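Side-chain contacts in dipeptide transport protein DPPA (PDB 1HI9), which hydrolyses N-terminal residues from peptides containing D-amino acids, using two zinc ions per subunit inside a self-compartmentalizing homodecamer: residues 5-9 with 10-14; 69-72 with 73-77; 103-106 with 107-111; 116-119 with 120-123. One frame throughout, in Å; residues are numbered along the deposited sequence.

How the contacts relate
Contacts 1 and 3 build much of the two-zinc site, their centres 13 Å apart. D8 of contact 1 and H104 of contact 3 share one zinc ion, which brings D8 OD2 to 3.1 Å from H104 NE2 as fellow ligands, not as a hydrogen bond; S6 OG lies 2.7 Å from Y103 OH in a probable hydrogen bond. Contact 4 follows contact 3 with centres 10 Å apart; A107 N to S116 OG (3.1 Å) and S108 OG to R122 O (3.0 Å) are probable hydrogen bonds between them, and both meet the second subunit. Contact 2 stands apart, its centre 16 Å from that of contact 1 and 31 Å from that of contact 4, but it reaches the same sheet as contact 1.

Contact 1 of 4, residues 5-9 with 10-14; sequences MSVDM and EGISG. With ZN (zinc ion), chain G; ZN (zinc ion), chain F.
D8 and E10 meet round a zinc ion: D8 OD1 and E10 OE1 both lie 2.3 Å from this metal, which explains why two carboxylate oxygens can approach each other to 3.3 Å without a hydrogen bond. Their planes are turned 73° apart. E10 gets there by a bend in its chain (chi2 81°) that folds the carboxylate back toward D8, and it grips the metal unevenly, since E10 OE2 lies 2.8 Å from the same zinc. D8 bridges the pair of ions, with OD2 bound to the second zinc at 2.0 Å. M9 N gives D8 OD1 a weak hydrogen bond, so that oxygen serves a metal and a backbone N-H together. H60 completes the protein ligands of the first ion, and H104 and E133 those of the second.

Behind the metals the chain folds into a type I beta turn from M9 to I12, closed by I12 N to M9 O at 2.8 Å. Here the fit is close: I12 CG1 comes within 3.2 Å of M9 O and also touches D8 O. The apolar flank is looser, V7 CG1 and I12 CD1 barely meeting at 4.4 Å. All the touching residues are buried, and the water that takes part, water 1, lies on the metal side, bound to both zinc ions.

The turn follows strand 2-7, which lies between strands 53-58 and 97-103 of the sheet. V7 and M9 rest on M35, and I12 on E38, of helix 28-48.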
loop_
_atom_site.group_PDB
_atom_site.type_symbol
_atom_site.label_atom_id
_atom_site.label_comp_id
_atom_site.label_asym_id
_atom_site.label_seq_id
_atom_site.Cartn_x
_atom_site.Cartn_y
_atom_site.Cartn_z
ATOM N N MET A 5 37.916 12.497 -14.024
ATOM C CA MET A 5 36.681 13.236 -13.788
ATOM C C MET A 5 35.813 12.628 -12.694
ATOM O O MET A 5 35.520 11.436 -12.700
ATOM C CB MET A 5 35.855 13.332 -15.071
ATOM C CG MET A 5 36.193 14.516 -15.949
ATOM S SD MET A 5 35.128 14.632 -17.407
ATOM C CE MET A 5 33.561 15.014 -16.674
ATOM N N SER A 6 35.413 13.463 -11.745
ATOM C CA SER A 6 34.542 13.039 -10.662
ATOM C C SER A 6 33.268 13.826 -10.893
ATOM O O SER A 6 33.286 15.058 -10.866
ATOM C CB SER A 6 35.134 13.397 -9.306
ATOM O OG SER A 6 34.223 13.083 -8.266
ATOM N N VAL A 7 32.165 13.123 -11.131
ATOM C CA VAL A 7 30.902 13.800 -11.386
ATOM C C VAL A 7 29.833 13.568 -10.323
ATOM O O VAL A 7 29.384 12.440 -10.114
ATOM C CB VAL A 7 30.305 13.383 -12.752
ATOM C CG1 VAL A 7 29.161 14.320 -13.122
ATOM C CG2 VAL A 7 31.383 13.401 -13.824
ATOM N N ASP A 8 29.429 14.652 -9.663
ATOM C CA ASP A 8 28.384 14.611 -8.649
ATOM C C ASP A 8 27.114 15.128 -9.333
ATOM O O ASP A 8 27.149 15.491 -10.513
ATOM C CB ASP A 8 28.755 15.515 -7.469
ATOM C CG ASP A 8 28.201 15.013 -6.152
ATOM O OD1 ASP A 8 27.399 14.059 -6.158
ATOM O OD2 ASP A 8 28.566 15.576 -5.103
ATOM N N MET A 9 26.003 15.180 -8.604
ATOM C CA MET A 9 24.740 15.637 -9.202
ATOM C C MET A 9 24.147 16.958 -8.729
ATOM O O MET A 9 23.617 17.712 -9.538
ATOM C CB MET A 9 23.658 14.576 -9.012
ATOM C CG MET A 9 23.301 13.823 -10.265
ATOM S SD MET A 9 21.850 12.829 -10.028
ATOM C CE MET A 9 20.824 13.412 -11.332
ATOM N N GLU A 10 24.201 17.220 -7.425
ATOM C CA GLU A 10 23.602 18.430 -6.874
ATOM C C GLU A 10 24.033 19.719 -7.556
ATOM O O GLU A 10 23.258 20.670 -7.648
ATOM C CB GLU A 10 23.878 18.535 -5.376
ATOM C CG GLU A 10 23.162 17.494 -4.530
ATOM C CD GLU A 10 23.869 16.151 -4.517
ATOM O OE1 GLU A 10 24.906 16.018 -5.195
ATOM O OE2 GLU A 10 23.388 15.229 -3.823
ATOM N N GLY A 11 25.268 19.746 -8.033
ATOM C CA GLY A 11 25.771 20.929 -8.692
ATOM C C GLY A 11 25.528 20.965 -10.186
ATOM O O GLY A 11 25.888 21.934 -10.843
ATOM N N ILE A 12 24.922 19.919 -10.744
ATOM C CA ILE A 12 24.651 19.901 -12.174
ATOM C C ILE A 12 23.749 21.074 -12.515
ATOM O O ILE A 12 22.921 21.512 -11.701
ATOM C CB ILE A 12 23.973 18.596 -12.604
ATOM C CG1 ILE A 12 24.947 17.438 -12.431
ATOM C CG2 ILE A 12 23.518 18.689 -14.043
ATOM C CD1 ILE A 12 26.228 17.585 -13.216
ATOM N N SER A 13 23.904 21.580 -13.729
ATOM C CA SER A 13 23.127 22.735 -14.139
ATOM C C SER A 13 21.642 22.447 -14.294
ATOM O O SER A 13 21.255 21.338 -14.639
ATOM C CB SER A 13 23.689 23.300 -15.436
ATOM O OG SER A 13 23.722 22.304 -16.424
ATOM N N GLY A 14 20.824 23.454 -14.009
ATOM C CA GLY A 14 19.386 23.312 -14.130
ATOM C C GLY A 14 18.678 22.607 -12.984
ATOM O O GLY A 14 17.467 22.754 -12.831
HETATM ZN ZN ZN G . 25.791 14.010 -4.535
HETATM ZN ZN ZN F . 28.124 15.589 -3.137
HETATM O O HOH W 1 27.121 13.912 -2.364
#

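Contact 2 of 4, residues 69-72 with 73-77; sequences EKLH and PEADL
H72 and E74 meet where the backbone N-H of E74 points at the edge of the imidazole: E74 N donates to H72 ND1 at 3.1 Å with an N-H...N angle of 154°, and the donor lies only 3° out of the ring plane. The first torsion of H72 (chi1 -165°) sets CG beside the carbonyl carbon, and the turn of the ring about CB-CG then brings the ND1 edge to E74 N. On the same side H72 CE1 rests on E74 CB at 3.5 Å. The backbone is a type I beta turn from H72 to A75, and its closing bond, A75 N to H72 O, measures 3.0 Å. P73, at the second position, has its phi held by the ring near the value this turn needs, and no N-H there goes unused.

Other polar groups find partners farther off. N40 ND2 donates to K70 O, and N40 OD1 accepts a weak bond from H72 N, while E74 OE1 makes a salt bridge to K189 of the third subunit and P73 O accepts from S186 of that subunit. Below, L71 CD2 packs on L77 CB at 3.7 Å, where L77 enters a beta ladder with the third subunit.

Were H72 an alanine, E74 N would probably lose its in-plane acceptor and E74 CB the ring beside it.

Because ND1 is an acceptor here, a neutral H72 would be expected to carry its proton on NE2; full protonation would probably cost the bond to E74 N.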
loop_
_atom_site.group_PDB
_atom_site.type_symbol
_atom_site.label_atom_id
_atom_site.label_comp_id
_atom_site.label_asym_id
_atom_site.label_seq_id
_atom_site.Cartn_x
_atom_site.Cartn_y
_atom_site.Cartn_z
ATOM N N GLU A 69 24.893 4.280 -21.878
ATOM C CA GLU A 69 24.511 4.269 -23.282
ATOM C C GLU A 69 24.493 5.653 -23.938
ATOM O O GLU A 69 24.333 5.766 -25.157
ATOM C CB GLU A 69 23.141 3.591 -23.465
ATOM C CG GLU A 69 22.000 4.207 -22.659
ATOM C CD GLU A 69 21.857 3.612 -21.264
ATOM O OE1 GLU A 69 20.985 2.724 -21.075
ATOM O OE2 GLU A 69 22.617 4.028 -20.359
ATOM N N LYS A 70 24.660 6.708 -23.145
ATOM C CA LYS A 70 24.662 8.062 -23.696
ATOM C C LYS A 70 25.931 8.849 -23.405
ATOM O O LYS A 70 26.105 9.952 -23.913
ATOM C CB LYS A 70 23.448 8.844 -23.200
ATOM C CG LYS A 70 22.175 8.573 -23.998
ATOM C CD LYS A 70 20.971 9.211 -23.324
ATOM C CE LYS A 70 19.744 9.186 -24.221
ATOM N NZ LYS A 70 19.883 10.105 -25.395
ATOM N N LEU A 71 26.820 8.285 -22.597
ATOM C CA LEU A 71 28.060 8.971 -22.272
ATOM C C LEU A 71 28.967 8.942 -23.494
ATOM O O LEU A 71 28.809 8.085 -24.360
ATOM C CB LEU A 71 28.756 8.286 -21.094
ATOM C CG LEU A 71 29.900 9.066 -20.448
ATOM C CD1 LEU A 71 29.327 10.242 -19.666
ATOM C CD2 LEU A 71 30.708 8.158 -19.536
ATOM N N HIS A 72 29.908 9.882 -23.566
ATOM C CA HIS A 72 30.842 9.956 -24.687
ATOM C C HIS A 72 31.477 8.580 -24.832
ATOM O O HIS A 72 32.104 8.072 -23.900
ATOM C CB HIS A 72 31.913 11.015 -24.421
ATOM C CG HIS A 72 32.701 11.406 -25.635
ATOM N ND1 HIS A 72 33.487 10.515 -26.334
ATOM C CD2 HIS A 72 32.828 12.599 -26.269
ATOM C CE1 HIS A 72 34.066 11.143 -27.345
ATOM N NE2 HIS A 72 33.683 12.408 -27.329
ATOM N N PRO A 73 31.324 7.961 -26.014
ATOM C CA PRO A 73 31.855 6.631 -26.328
ATOM C C PRO A 73 33.354 6.437 -26.119
ATOM O O PRO A 73 33.798 5.329 -25.826
ATOM C CB PRO A 73 31.430 6.427 -27.779
ATOM C CG PRO A 73 31.447 7.823 -28.325
ATOM C CD PRO A 73 30.785 8.606 -27.224
ATOM N N GLU A 74 34.130 7.504 -26.263
ATOM C CA GLU A 74 35.570 7.406 -26.081
ATOM C C GLU A 74 36.018 7.579 -24.633
ATOM O O GLU A 74 37.218 7.618 -24.336
ATOM C CB GLU A 74 36.295 8.417 -26.971
ATOM C CG GLU A 74 36.384 7.961 -28.419
ATOM C CD GLU A 74 36.900 6.529 -28.523
ATOM O OE1 GLU A 74 38.018 6.259 -28.014
ATOM O OE2 GLU A 74 36.181 5.677 -29.101
ATOM N N ALA A 75 35.060 7.684 -23.724
ATOM C CA ALA A 75 35.400 7.844 -22.321
ATOM C C ALA A 75 35.194 6.530 -21.594
ATOM O O ALA A 75 34.424 5.685 -22.038
ATOM C CB ALA A 75 34.545 8.939 -21.692
ATOM N N ASP A 76 35.903 6.354 -20.485
ATOM C CA ASP A 76 35.786 5.149 -19.672
ATOM C C ASP A 76 34.995 5.502 -18.419
ATOM O O ASP A 76 35.402 6.378 -17.643
ATOM C CB ASP A 76 37.172 4.628 -19.284
ATOM C CG ASP A 76 38.027 4.271 -20.499
ATOM O OD1 ASP A 76 37.606 3.383 -21.283
ATOM O OD2 ASP A 76 39.116 4.879 -20.665
ATOM N N LEU A 77 33.878 4.804 -18.216
ATOM C CA LEU A 77 32.999 5.065 -17.082
ATOM C C LEU A 77 33.100 4.083 -15.931
ATOM O O LEU A 77 33.098 2.874 -16.127
ATOM C CB LEU A 77 31.535 5.116 -17.546
ATOM C CG LEU A 77 30.459 5.207 -16.460
ATOM C CD1 LEU A 77 30.509 6.566 -15.785
ATOM C CD2 LEU A 77 29.091 4.977 -17.078
#

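Contact 3 of 4, residues 103-106 with 107-111; sequences YHAR and ASTPG. With ZN (zinc ion), chain F.
R106 and T109 are the ends of a type II beta turn, with S108 at positive phi, in the loop that follows strand 97-103 and carries the zinc ligand H104. The turn is tied by a side chain: T109 OG1 donates to R106 O at 2.8 Å, tilted 28° from the carbonyl plane. The T109 side chain is turned about CA-CB (chi1 70°) to put OG1 between the backbone N and the carbonyl carbon, with the methyl toward the arginine. T109 CG2 sits over one face of the R106 guanidinium, offset toward its rim and 3.9 Å from R106 NH1, the two side chains crossing at about a right angle. Water 2, in the guanidinium plane, accepts from R106 NH1 at 3.0 Å and donates to A107 O, linking the arginine back to its own turn.

With a valine at the T109 position, R106 O is likely to lose its hydroxyl partner, and the turn the tie that closes it.

The returning chain comes back beside A105, whose CB lies 3.3 Å from P110 O. At G111 there is no room for a side chain, since a CB there would run into A105 CB. R106 also touches S116 and H123, and S108 packs on A224 of the second subunit.

H104, its ring stacked with that of the nucleophile H115, is held at both nitrogens: NE2 binds a zinc ion at 1.9 Å, and ND1 donates to A105 O, which lies in the ring plane, at 3.0 Å in an almost straight bond (177°).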
loop_
_atom_site.group_PDB
_atom_site.type_symbol
_atom_site.label_atom_id
_atom_site.label_comp_id
_atom_site.label_asym_id
_atom_site.label_seq_id
_atom_site.Cartn_x
_atom_site.Cartn_y
_atom_site.Cartn_z
ATOM N N TYR A 103 29.635 19.664 -8.670
ATOM C CA TYR A 103 29.876 19.743 -7.242
ATOM C C TYR A 103 28.999 20.780 -6.553
ATOM O O TYR A 103 28.405 21.657 -7.188
ATOM C CB TYR A 103 31.354 20.012 -6.974
ATOM C CG TYR A 103 32.170 18.735 -6.878
ATOM C CD1 TYR A 103 32.068 17.744 -7.853
ATOM C CD2 TYR A 103 33.020 18.511 -5.807
ATOM C CE1 TYR A 103 32.793 16.555 -7.752
ATOM C CE2 TYR A 103 33.750 17.329 -5.699
ATOM C CZ TYR A 103 33.632 16.358 -6.666
ATOM O OH TYR A 103 34.339 15.192 -6.530
ATOM N N HIS A 104 28.925 20.658 -5.235
ATOM C CA HIS A 104 28.102 21.543 -4.415
ATOM C C HIS A 104 28.873 22.005 -3.197
ATOM O O HIS A 104 29.945 21.498 -2.914
ATOM C CB HIS A 104 26.841 20.789 -3.968
ATOM C CG HIS A 104 27.142 19.472 -3.320
ATOM N ND1 HIS A 104 27.594 19.364 -2.023
ATOM C CD2 HIS A 104 27.111 18.211 -3.813
ATOM C CE1 HIS A 104 27.825 18.095 -1.739
ATOM N NE2 HIS A 104 27.540 17.375 -2.810
ATOM N N ALA A 105 28.296 22.963 -2.479
ATOM C CA ALA A 105 28.905 23.515 -1.286
ATOM C C ALA A 105 28.912 22.497 -0.153
ATOM O O ALA A 105 28.050 21.598 -0.094
ATOM C CB ALA A 105 28.155 24.752 -0.864
ATOM N N ARG A 106 29.885 22.641 0.746
ATOM C CA ARG A 106 30.008 21.742 1.898
ATOM C C ARG A 106 28.889 22.039 2.893
ATOM O O ARG A 106 28.263 23.099 2.843
ATOM C CB ARG A 106 31.390 21.901 2.561
ATOM C CG ARG A 106 31.732 23.309 3.104
ATOM C CD ARG A 106 33.178 23.360 3.606
ATOM N NE ARG A 106 33.647 24.703 3.967
ATOM C CZ ARG A 106 33.497 25.267 5.163
ATOM N NH1 ARG A 106 32.886 24.617 6.148
ATOM N NH2 ARG A 106 33.968 26.486 5.367
ATOM N N ALA A 107 28.635 21.098 3.789
ATOM C CA ALA A 107 27.581 21.231 4.793
ATOM C C ALA A 107 27.694 22.484 5.654
ATOM O O ALA A 107 28.786 23.011 5.860
ATOM C CB ALA A 107 27.578 20.000 5.690
ATOM N N SER A 108 26.551 22.958 6.134
ATOM C CA SER A 108 26.496 24.112 7.013
ATOM C C SER A 108 26.837 25.460 6.376
ATOM O O SER A 108 27.018 26.442 7.087
ATOM C CB SER A 108 27.415 23.862 8.217
ATOM O OG SER A 108 27.100 22.630 8.844
ATOM N N THR A 109 26.930 25.523 5.052
ATOM C CA THR A 109 27.236 26.793 4.395
ATOM C C THR A 109 26.216 27.088 3.281
ATOM O O THR A 109 25.463 26.201 2.862
ATOM C CB THR A 109 28.655 26.785 3.785
ATOM O OG1 THR A 109 28.694 25.896 2.662
ATOM C CG2 THR A 109 29.683 26.321 4.816
ATOM N N PRO A 110 26.167 28.346 2.802
ATOM C CA PRO A 110 25.239 28.737 1.735
ATOM C C PRO A 110 25.527 27.903 0.490
ATOM O O PRO A 110 26.671 27.534 0.251
ATOM C CB PRO A 110 25.574 30.210 1.516
ATOM C CG PRO A 110 26.045 30.655 2.869
ATOM C CD PRO A 110 26.927 29.516 3.284
ATOM N N GLY A 111 24.499 27.622 -0.302
ATOM C CA GLY A 111 24.688 26.818 -1.496
ATOM C C GLY A 111 23.552 25.826 -1.672
ATOM O O GLY A 111 23.077 25.213 -0.708
HETATM ZN ZN ZN F . 28.124 15.589 -3.137
HETATM O O HOH W 2 31.376 22.013 6.130
HETATM O O HOH W 1 27.121 13.912 -2.364
#

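Contact 4 of 4, residues 116-119 with 120-123; sequences SMIF and GVRH
I118 and V121 cross at about a right angle, their branches meeting closely: I118 CG1 lies 3.4 Å from V121 CG1, and I118 CD1 follows at 3.8 Å from the same methyl. The isoleucine is set for this by its first torsion (chi1 59°), which puts CG1 between the backbone N and the carbonyl carbon and turns the ethyl branch over the turn. G120 suits the spot, as a CB there would come tight against I118 CD1. On the other branch, V121 CG2 approaches S116 CB, but the model is too crowded there for detail.

The backbone bond from V121 N to I118 O is nearly straight yet weak at 3.3 Å. Water 3 bridges the same stretch, accepting from S116 N and donating to I118 O at 2.7 Å and to V121 O at 2.6 Å. F119 meets F273 of the second subunit edge-to-face, and M117 N donates to the zinc ligand E133, placing this loop in the second shell of the metal site.

The backbone here is a type I beta turn from I118 to V121, leading into strand 121-126, where R122 and H123 both face E222 in a classic beta bulge.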
loop_
_atom_site.group_PDB
_atom_site.type_symbol
_atom_site.label_atom_id
_atom_site.label_comp_id
_atom_site.label_asym_id
_atom_site.label_seq_id
_atom_site.Cartn_x
_atom_site.Cartn_y
_atom_site.Cartn_z
ATOM N N SER A 116 27.699 17.252 3.031
ATOM C CA SER A 116 28.988 16.576 2.914
ATOM C C SER A 116 28.824 15.069 3.120
ATOM O O SER A 116 28.752 14.603 4.254
ATOM C CB SER A 116 29.976 17.118 3.953
ATOM O OG SER A 116 30.238 18.486 3.745
ATOM N N MET A 117 28.774 14.326 2.015
ATOM C CA MET A 117 28.606 12.868 2.007
ATOM C C MET A 117 27.236 12.409 2.512
ATOM O O MET A 117 26.472 11.813 1.762
ATOM C CB MET A 117 29.716 12.188 2.805
ATOM C CG MET A 117 31.104 12.322 2.180
ATOM S SD MET A 117 31.206 11.758 0.439
ATOM C CE MET A 117 31.113 9.965 0.627
ATOM N N ILE A 118 26.925 12.671 3.780
ATOM C CA ILE A 118 25.625 12.284 4.333
ATOM C C ILE A 118 24.997 13.492 5.008
ATOM O O ILE A 118 25.697 14.435 5.370
ATOM C CB ILE A 118 25.766 11.160 5.373
ATOM C CG1 ILE A 118 26.686 11.625 6.503
ATOM C CG2 ILE A 118 26.320 9.912 4.710
ATOM C CD1 ILE A 118 26.672 10.723 7.708
ATOM N N PHE A 119 23.678 13.459 5.175
ATOM C CA PHE A 119 22.959 14.564 5.803
ATOM C C PHE A 119 23.450 14.808 7.220
ATOM O O PHE A 119 23.417 15.934 7.716
ATOM C CB PHE A 119 21.453 14.268 5.834
ATOM C CG PHE A 119 20.810 14.241 4.468
ATOM C CD1 PHE A 119 19.913 13.224 4.123
ATOM C CD2 PHE A 119 21.085 15.238 3.533
ATOM C CE1 PHE A 119 19.307 13.191 2.865
ATOM C CE2 PHE A 119 20.488 15.221 2.270
ATOM C CZ PHE A 119 19.594 14.195 1.938
ATOM N N GLY A 120 23.925 13.746 7.862
ATOM C CA GLY A 120 24.383 13.857 9.232
ATOM C C GLY A 120 25.655 14.625 9.560
ATOM O O GLY A 120 25.888 14.935 10.728
ATOM N N VAL A 121 26.492 14.941 8.578
ATOM C CA VAL A 121 27.710 15.656 8.929
ATOM C C VAL A 121 27.561 17.162 8.809
ATOM O O VAL A 121 26.904 17.675 7.892
ATOM C CB VAL A 121 28.931 15.232 8.077
ATOM C CG1 VAL A 121 29.000 13.721 7.961
ATOM C CG2 VAL A 121 28.874 15.888 6.722
ATOM N N ARG A 122 28.160 17.875 9.753
ATOM C CA ARG A 122 28.119 19.328 9.724
ATOM C C ARG A 122 29.417 19.866 9.165
ATOM O O ARG A 122 29.405 20.830 8.409
ATOM C CB ARG A 122 27.876 19.892 11.120
ATOM C CG ARG A 122 26.409 20.076 11.439
ATOM C CD ARG A 122 26.256 20.635 12.816
ATOM N NE ARG A 122 26.957 21.913 13.003
ATOM C CZ ARG A 122 26.496 23.090 12.597
ATOM N NH1 ARG A 122 25.331 23.171 11.968
ATOM N NH2 ARG A 122 27.185 24.191 12.842
ATOM N N HIS A 123 30.530 19.237 9.539
ATOM C CA HIS A 123 31.845 19.651 9.056
ATOM C C HIS A 123 32.841 18.494 9.000
ATOM O O HIS A 123 32.784 17.559 9.799
ATOM C CB HIS A 123 32.465 20.733 9.960
ATOM C CG HIS A 123 31.746 22.045 9.938
ATOM N ND1 HIS A 123 31.031 22.520 11.015
ATOM C CD2 HIS A 123 31.621 22.976 8.963
ATOM C CE1 HIS A 123 30.490 23.686 10.705
ATOM N NE2 HIS A 123 30.834 23.985 9.464
HETATM O O HOH W 3 25.961 17.169 5.471
#